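Local coordinates for protein 3-hydroxyisobutyrate dehydrogenase (Salmonella typhimurium, PDB 3G0O) that probably oxidises L-threonate to 2-dehydro-L-erythronate with NAD(+), or less readily NADP(+), as a member of the 3-hydroxyisobutyrate dehydrogenase-related family, at residues A[24-28]-A[29-33]; A[106-109]-A[110-113]; A[208-211]-A[212-216]. One frame throughout, in Å; residues are numbered along the deposited sequence.

Interaction 1: residues A[24-28]-A[29-33]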
loop_
_atom_site.group_PDB
_atom_site.type_symbol
_atom_site.label_atom_id
_atom_site.label_comp_id
_atom_site.label_asym_id
_atom_site.label_seq_id
_atom_site.Cartn_x
_atom_site.Cartn_y
_atom_site.Cartn_z
ATOM N N ARG A 24 14.306 8.060 -22.777
ATOM C CA ARG A 24 14.344 9.503 -22.598
ATOM C C ARG A 24 15.354 9.902 -21.533
ATOM O O ARG A 24 16.037 10.921 -21.661
ATOM C CB ARG A 24 12.954 10.040 -22.253
ATOM C CG ARG A 24 12.011 10.079 -23.457
ATOM C CD ARG A 24 10.644 10.653 -23.108
ATOM N NE ARG A 24 9.885 10.979 -24.314
ATOM C CZ ARG A 24 8.712 10.445 -24.639
ATOM N NH1 ARG A 24 8.141 9.547 -23.848
ATOM N NH2 ARG A 24 8.108 10.807 -25.764
ATOM N N SER A 25 15.464 9.093 -20.484
ATOM C CA SER A 25 16.415 9.382 -19.425
ATOM C C SER A 25 17.837 9.247 -19.965
ATOM O O SER A 25 18.720 10.019 -19.595
ATOM C CB SER A 25 16.189 8.436 -18.245
ATOM O OG SER A 25 14.908 8.658 -17.680
ATOM N N CYS A 26 18.062 8.268 -20.840
ATOM C CA CYS A 26 19.387 8.091 -21.430
ATOM C C CYS A 26 19.699 9.287 -22.326
ATOM O O CYS A 26 20.831 9.766 -22.355
ATOM C CB CYS A 26 19.454 6.801 -22.246
ATOM S SG CYS A 26 19.547 5.303 -21.244
ATOM N N LEU A 27 18.690 9.764 -23.055
ATOM C CA LEU A 27 18.869 10.920 -23.929
ATOM C C LEU A 27 19.206 12.159 -23.100
ATOM O O LEU A 27 20.060 12.956 -23.489
ATOM C CB LEU A 27 17.608 11.170 -24.772
ATOM C CG LEU A 27 17.449 10.323 -26.042
ATOM C CD1 LEU A 27 16.184 10.728 -26.807
ATOM C CD2 LEU A 27 18.683 10.527 -26.929
ATOM N N ARG A 28 18.545 12.324 -21.956
ATOM C CA ARG A 28 18.822 13.477 -21.101
ATOM C C ARG A 28 20.226 13.383 -20.532
ATOM O O ARG A 28 20.888 14.396 -20.323
ATOM C CB ARG A 28 17.833 13.569 -19.934
ATOM C CG ARG A 28 16.431 14.001 -20.314
ATOM C CD ARG A 28 15.711 14.605 -19.110
ATOM N NE ARG A 28 15.766 13.734 -17.940
ATOM C CZ ARG A 28 15.076 12.605 -17.811
ATOM N NH1 ARG A 28 14.264 12.201 -18.779
ATOM N NH2 ARG A 28 15.211 11.870 -16.714
ATOM N N ALA A 29 20.673 12.157 -20.276
ATOM C CA ALA A 29 21.997 11.925 -19.718
ATOM C C ALA A 29 23.100 12.171 -20.741
ATOM O O ALA A 29 24.278 12.168 -20.396
ATOM C CB ALA A 29 22.093 10.501 -19.177
ATOM N N GLY A 30 22.717 12.366 -21.999
ATOM C CA GLY A 30 23.699 12.622 -23.039
ATOM C C GLY A 30 24.308 11.382 -23.669
ATOM O O GLY A 30 25.318 11.463 -24.369
ATOM N N LEU A 31 23.707 10.227 -23.424
ATOM C CA LEU A 31 24.215 8.991 -24.001
ATOM C C LEU A 31 23.670 8.852 -25.418
ATOM O O LEU A 31 22.564 9.311 -25.704
ATOM C CB LEU A 31 23.762 7.787 -23.166
ATOM C CG LEU A 31 24.034 7.807 -21.657
ATOM C CD1 LEU A 31 23.437 6.560 -21.016
ATOM C CD2 LEU A 31 25.533 7.886 -21.394
ATOM N N SER A 32 24.447 8.245 -26.312
ATOM C CA SER A 32 23.977 8.025 -27.678
ATOM C C SER A 32 22.923 6.936 -27.529
ATOM O O SER A 32 23.243 5.783 -27.249
ATOM C CB SER A 32 25.121 7.549 -28.574
ATOM O OG SER A 32 26.026 8.607 -28.835
ATOM N N THR A 33 21.667 7.312 -27.735
ATOM C CA THR A 33 20.550 6.395 -27.548
ATOM C C THR A 33 19.872 5.831 -28.795
ATOM O O THR A 33 19.528 6.563 -29.727
ATOM C CB THR A 33 19.479 7.076 -26.665
ATOM O OG1 THR A 33 20.100 7.560 -25.470
ATOM C CG2 THR A 33 18.360 6.099 -26.297
HETATM O O HOH W 1 21.675 12.231 -25.809
#
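Cys-26 and Leu-27 meet Leu-31 and Thr-33 where helix 17-28 ends and the chain turns into strand 32-36. The close packing lies around buried Cys-26 and Thr-33, with Leu-27 alongside. Leu-27 reaches Thr-33 with one branch: its CD2 lies 3.6 Å from Thr-33 CB. The two side chains cross at a slant. Thr-33 OG1 sits 3.4 Å from CB of Cys-26 and bonds back to Leu-31 O, 3.0 Å away and above that carbonyl's plane. With chi1 -52°, Thr-33 OG1 lies beside its own backbone N and near Cys-26 CB. Cys-26 SG makes a looser apolar contact with Leu-31 CD1, at 4.1 Å.

The turn itself is a Schellman motif. Leu-31 N bonds to Cys-26 O at 3.1 Å, and Gly-30 N bonds to Leu-27 O at 3.1 Å. Gly-30 has the positive phi (86°) that lets the chain leave the helix. On the outer side Arg-28, Ala-29 and Gly-30 are exposed. A water gives one hydrogen to Leu-27 O and one to Leu-31 O, bridging the turn. Exposed Arg-28 bends over to buried Ser-25, its NH2 making a weak bond of 3.4 Å to Ser-25 OG, whose stronger partner is Gly-21 O.

This is the helix-to-second-strand corner of the beta-alpha-beta unit 9-13, 17-28, 32-36 of the Rossmann domain. Cys-26, Leu-31 and Thr-33 pack on Val-10 of strand 9-13, while Cys-26 and Ala-29 also touch helix 148-161.

Interaction 2: residues A[106-109]-A[110-113]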
loop_
_atom_site.group_PDB
_atom_site.type_symbol
_atom_site.label_atom_id
_atom_site.label_comp_id
_atom_site.label_asym_id
_atom_site.label_seq_id
_atom_site.Cartn_x
_atom_site.Cartn_y
_atom_site.Cartn_z
ATOM N N SER A 106 14.285 -17.041 -11.673
ATOM C CA SER A 106 15.703 -17.009 -11.353
ATOM C C SER A 106 16.441 -17.961 -12.289
ATOM O O SER A 106 17.545 -17.661 -12.760
ATOM C CB SER A 106 15.934 -17.436 -9.910
ATOM O OG SER A 106 17.306 -17.352 -9.577
ATOM N N ALA A 107 15.824 -19.108 -12.563
ATOM C CA ALA A 107 16.429 -20.097 -13.449
ATOM C C ALA A 107 16.659 -19.497 -14.836
ATOM O O ALA A 107 17.730 -19.661 -15.412
ATOM C CB ALA A 107 15.530 -21.330 -13.549
ATOM N N ASP A 108 15.653 -18.804 -15.367
ATOM C CA ASP A 108 15.785 -18.195 -16.686
ATOM C C ASP A 108 16.869 -17.121 -16.720
ATOM O O ASP A 108 17.613 -17.010 -17.698
ATOM C CB ASP A 108 14.455 -17.603 -17.148
ATOM C CG ASP A 108 13.524 -18.651 -17.743
ATOM O OD1 ASP A 108 14.022 -19.603 -18.380
ATOM O OD2 ASP A 108 12.295 -18.518 -17.594
ATOM N N ALA A 109 16.961 -16.327 -15.657
ATOM C CA ALA A 109 17.984 -15.291 -15.588
ATOM C C ALA A 109 19.376 -15.930 -15.628
ATOM O O ALA A 109 20.289 -15.426 -16.291
ATOM C CB ALA A 109 17.822 -14.474 -14.314
ATOM N N GLN A 110 19.538 -17.041 -14.914
ATOM C CA GLN A 110 20.820 -17.737 -14.880
ATOM C C GLN A 110 21.143 -18.399 -16.222
ATOM O O GLN A 110 22.283 -18.354 -16.684
ATOM C CB GLN A 110 20.817 -18.779 -13.761
ATOM C CG GLN A 110 20.745 -18.172 -12.368
ATOM C CD GLN A 110 20.538 -19.211 -11.285
ATOM O OE1 GLN A 110 21.320 -20.148 -11.152
ATOM N NE2 GLN A 110 19.476 -19.050 -10.503
ATOM N N GLU A 111 20.138 -19.010 -16.843
ATOM C CA GLU A 111 20.319 -19.663 -18.136
ATOM C C GLU A 111 20.711 -18.641 -19.207
ATOM O O GLU A 111 21.610 -18.878 -20.020
ATOM C CB GLU A 111 19.030 -20.369 -18.546
ATOM C CG GLU A 111 18.722 -21.622 -17.735
ATOM C CD GLU A 111 17.272 -22.070 -17.866
ATOM O OE1 GLU A 111 16.735 -22.048 -18.994
ATOM O OE2 GLU A 111 16.673 -22.451 -16.836
ATOM N N ILE A 112 20.028 -17.502 -19.197
ATOM C CA ILE A 112 20.292 -16.435 -20.152
ATOM C C ILE A 112 21.676 -15.838 -19.932
ATOM O O ILE A 112 22.385 -15.529 -20.891
ATOM C CB ILE A 112 19.230 -15.316 -20.025
ATOM C CG1 ILE A 112 17.861 -15.863 -20.439
ATOM C CG2 ILE A 112 19.624 -14.112 -20.869
ATOM C CD1 ILE A 112 16.708 -14.920 -20.175
ATOM N N ALA A 113 22.059 -15.672 -18.670
ATOM C CA ALA A 113 23.363 -15.104 -18.347
ATOM C C ALA A 113 24.487 -16.018 -18.830
ATOM O O ALA A 113 25.493 -15.551 -19.364
ATOM C CB ALA A 113 23.478 -14.880 -16.849
HETATM O O HOH W 2 13.881 -22.452 -17.092
#
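The extended side chain of Gln-110 reaches back one helical turn to Ser-106. Its NE2 donates to Ser-106 OG at 2.9 Å, with OG close to the amide plane (6° out of it). The same NE2 makes a weak bond to Ser-106 O at 3.3 Å. That carbonyl also accepts the backbone N of Gln-110 at 3.0 Å. Ser-106 OG stands anti to its own backbone N (chi1 -177°), which brings it to the amide. A second, weak bond links this OG to Gly-173 O.

These residues form the first turns of helix 106-117. The helix is the crossover of the beta-alpha-beta unit 97-100, 106-117, 122-129 in the nucleotide-binding domain.

The charged contact is between two acids. Asp-108 OD1 and Glu-111 OE1 are 3.7 Å apart, with carboxylate planes turned 68° against each other. Both atoms form salt bridges to Arg-79 NH2, which probably offsets their repulsion. A water donates to Asp-108 OD1 at 3.1 Å and to Glu-111 OE2 at 2.8 Å.

The apolar contacts face inward. The Ile-112 side chain packs on Val-78 and Leu-82 of helix 75-82. Ala-109 and Ala-113 rest on strand 122-129.

Interaction 3: residues A[208-211]-A[212-216]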
loop_
_atom_site.group_PDB
_atom_site.type_symbol
_atom_site.label_atom_id
_atom_site.label_comp_id
_atom_site.label_asym_id
_atom_site.label_seq_id
_atom_site.Cartn_x
_atom_site.Cartn_y
_atom_site.Cartn_z
ATOM N N ASP A 208 -15.482 7.887 -5.516
ATOM C CA ASP A 208 -14.533 8.992 -5.502
ATOM C C ASP A 208 -14.244 9.371 -4.046
ATOM O O ASP A 208 -13.101 9.651 -3.683
ATOM C CB ASP A 208 -15.073 10.183 -6.325
ATOM C CG ASP A 208 -16.379 10.753 -5.784
ATOM O OD1 ASP A 208 -17.204 10.005 -5.222
ATOM O OD2 ASP A 208 -16.588 11.971 -5.951
ATOM N N VAL A 209 -15.280 9.335 -3.211
ATOM C CA VAL A 209 -15.138 9.643 -1.790
ATOM C C VAL A 209 -14.292 8.564 -1.107
ATOM O O VAL A 209 -13.405 8.863 -0.312
ATOM C CB VAL A 209 -16.512 9.704 -1.088
ATOM C CG1 VAL A 209 -16.326 9.913 0.405
ATOM C CG2 VAL A 209 -17.354 10.829 -1.686
HETATM N N MSE A 210 -14.580 7.304 -1.420
HETATM C CA MSE A 210 -13.831 6.207 -0.826
HETATM C C MSE A 210 -12.363 6.321 -1.227
HETATM O O MSE A 210 -11.466 6.086 -0.414
HETATM C CB MSE A 210 -14.400 4.857 -1.272
HETATM C CG MSE A 210 -13.919 3.664 -0.438
HETATM SE SE MSE A 210 -14.591 3.682 1.398
HETATM C CE MSE A 210 -12.928 3.458 2.376
ATOM N N TYR A 211 -12.121 6.699 -2.480
ATOM C CA TYR A 211 -10.762 6.854 -2.989
ATOM C C TYR A 211 -9.995 7.929 -2.217
ATOM O O TYR A 211 -8.869 7.701 -1.779
ATOM C CB TYR A 211 -10.789 7.227 -4.472
ATOM C CG TYR A 211 -9.411 7.401 -5.074
ATOM C CD1 TYR A 211 -8.688 6.307 -5.543
ATOM C CD2 TYR A 211 -8.832 8.666 -5.172
ATOM C CE1 TYR A 211 -7.425 6.469 -6.100
ATOM C CE2 TYR A 211 -7.574 8.837 -5.722
ATOM C CZ TYR A 211 -6.876 7.737 -6.188
ATOM O OH TYR A 211 -5.637 7.909 -6.750
ATOM N N ASP A 212 -10.606 9.101 -2.053
ATOM C CA ASP A 212 -9.954 10.191 -1.330
ATOM C C ASP A 212 -9.610 9.808 0.104
ATOM O O ASP A 212 -8.532 10.123 0.590
ATOM C CB ASP A 212 -10.833 11.448 -1.321
ATOM C CG ASP A 212 -11.003 12.051 -2.699
ATOM O OD1 ASP A 212 -10.060 11.953 -3.514
ATOM O OD2 ASP A 212 -12.074 12.635 -2.966
ATOM N N VAL A 213 -10.531 9.130 0.783
ATOM C CA VAL A 213 -10.292 8.722 2.162
ATOM C C VAL A 213 -9.099 7.781 2.247
ATOM O O VAL A 213 -8.154 8.032 2.994
ATOM C CB VAL A 213 -11.528 8.008 2.762
ATOM C CG1 VAL A 213 -11.167 7.335 4.088
ATOM C CG2 VAL A 213 -12.662 9.000 2.957
ATOM N N VAL A 214 -9.138 6.697 1.479
ATOM C CA VAL A 214 -8.050 5.734 1.516
ATOM C C VAL A 214 -6.697 6.355 1.189
ATOM O O VAL A 214 -5.717 6.118 1.895
ATOM C CB VAL A 214 -8.294 4.555 0.549
ATOM C CG1 VAL A 214 -7.061 3.662 0.504
ATOM C CG2 VAL A 214 -9.510 3.753 1.001
ATOM N N THR A 215 -6.641 7.164 0.139
ATOM C CA THR A 215 -5.370 7.767 -0.242
ATOM C C THR A 215 -4.857 8.810 0.751
ATOM O O THR A 215 -3.818 9.435 0.530
ATOM C CB THR A 215 -5.434 8.372 -1.663
ATOM O OG1 THR A 215 -6.485 9.340 -1.738
ATOM C CG2 THR A 215 -5.671 7.272 -2.693
ATOM N N HIS A 216 -5.584 8.984 1.851
ATOM C CA HIS A 216 -5.177 9.914 2.901
ATOM C C HIS A 216 -5.219 9.205 4.249
ATOM O O HIS A 216 -5.227 9.845 5.302
ATOM C CB HIS A 216 -6.090 11.141 2.934
ATOM C CG HIS A 216 -5.907 12.051 1.761
ATOM N ND1 HIS A 216 -6.499 11.821 0.538
ATOM C CD2 HIS A 216 -5.143 13.159 1.607
ATOM C CE1 HIS A 216 -6.107 12.747 -0.319
ATOM N NE2 HIS A 216 -5.284 13.571 0.304
HETATM O O HOH W 3 -13.967 13.406 -4.712
#
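Tyr-211 O takes the backbone N of Thr-215 at 3.0 Å, nearly in line with the C=O bond. Thr-215 OG1 is also 2.9 Å from Tyr-211 O, and Asp-212 O is a second possible acceptor for its proton. His-216 ND1 donates to Asp-212 O at 2.6 Å. This bond lies in the carbonyl plane and meets the imidazole at its edge. These contacts lie at the carboxyl end of helix 207-214. A water bridges the acids one turn apart, donating to OD2 of both Asp-208 and Asp-212.

Farther out come the other side-chain contacts. Thr-215 CG2 lies over one face of the Tyr-211 ring, 3.9 Å from the centroid and 16° off the normal, a CH-pi contact. Asp-212 OD1 sits at the edge of the same ring, 3.9 Å from Tyr-211 CD2. The ring hydroxyl bonds to Glu-225 O of helix 222-232. Selenomethionine Met-210 bends at chi2 (68°) and again at chi3, with CE 3.7 Å from Val-214 CG2. Val-213 and, after the helix, His-216 pack on Tyr-166 of the second subunit.

The chemistry implies a last turn fastened by both backbone and imidazole donors, with Val-214 touching Phe-224 of its own chain and Leu-185 of the second subunit.

All three interactions are local, each with a buried face and a more exposed polar side. The buried residues are Cys-26 and Thr-33 in interaction 1, Ala-109, Ile-112 and Ala-113 in interaction 2, and Met-210, Val-213 and Val-214 in interaction 3. Interactions 1 and 2 belong to separate beta-alpha-beta units of the Rossmann-type domain. Interaction 1 turns a helix into a strand through backbone bonds and apolar packing. Interaction 2 stays inside one helix and has an amide-hydroxyl bond and two acids that share Arg-79; the side chain of Ala-109 is about 9 Å from that of Lys-179, the predicted active-site residue. Interaction 3 lies in the C-terminal, 6-phosphogluconate-dehydrogenase-like part. It alone touches the second subunit.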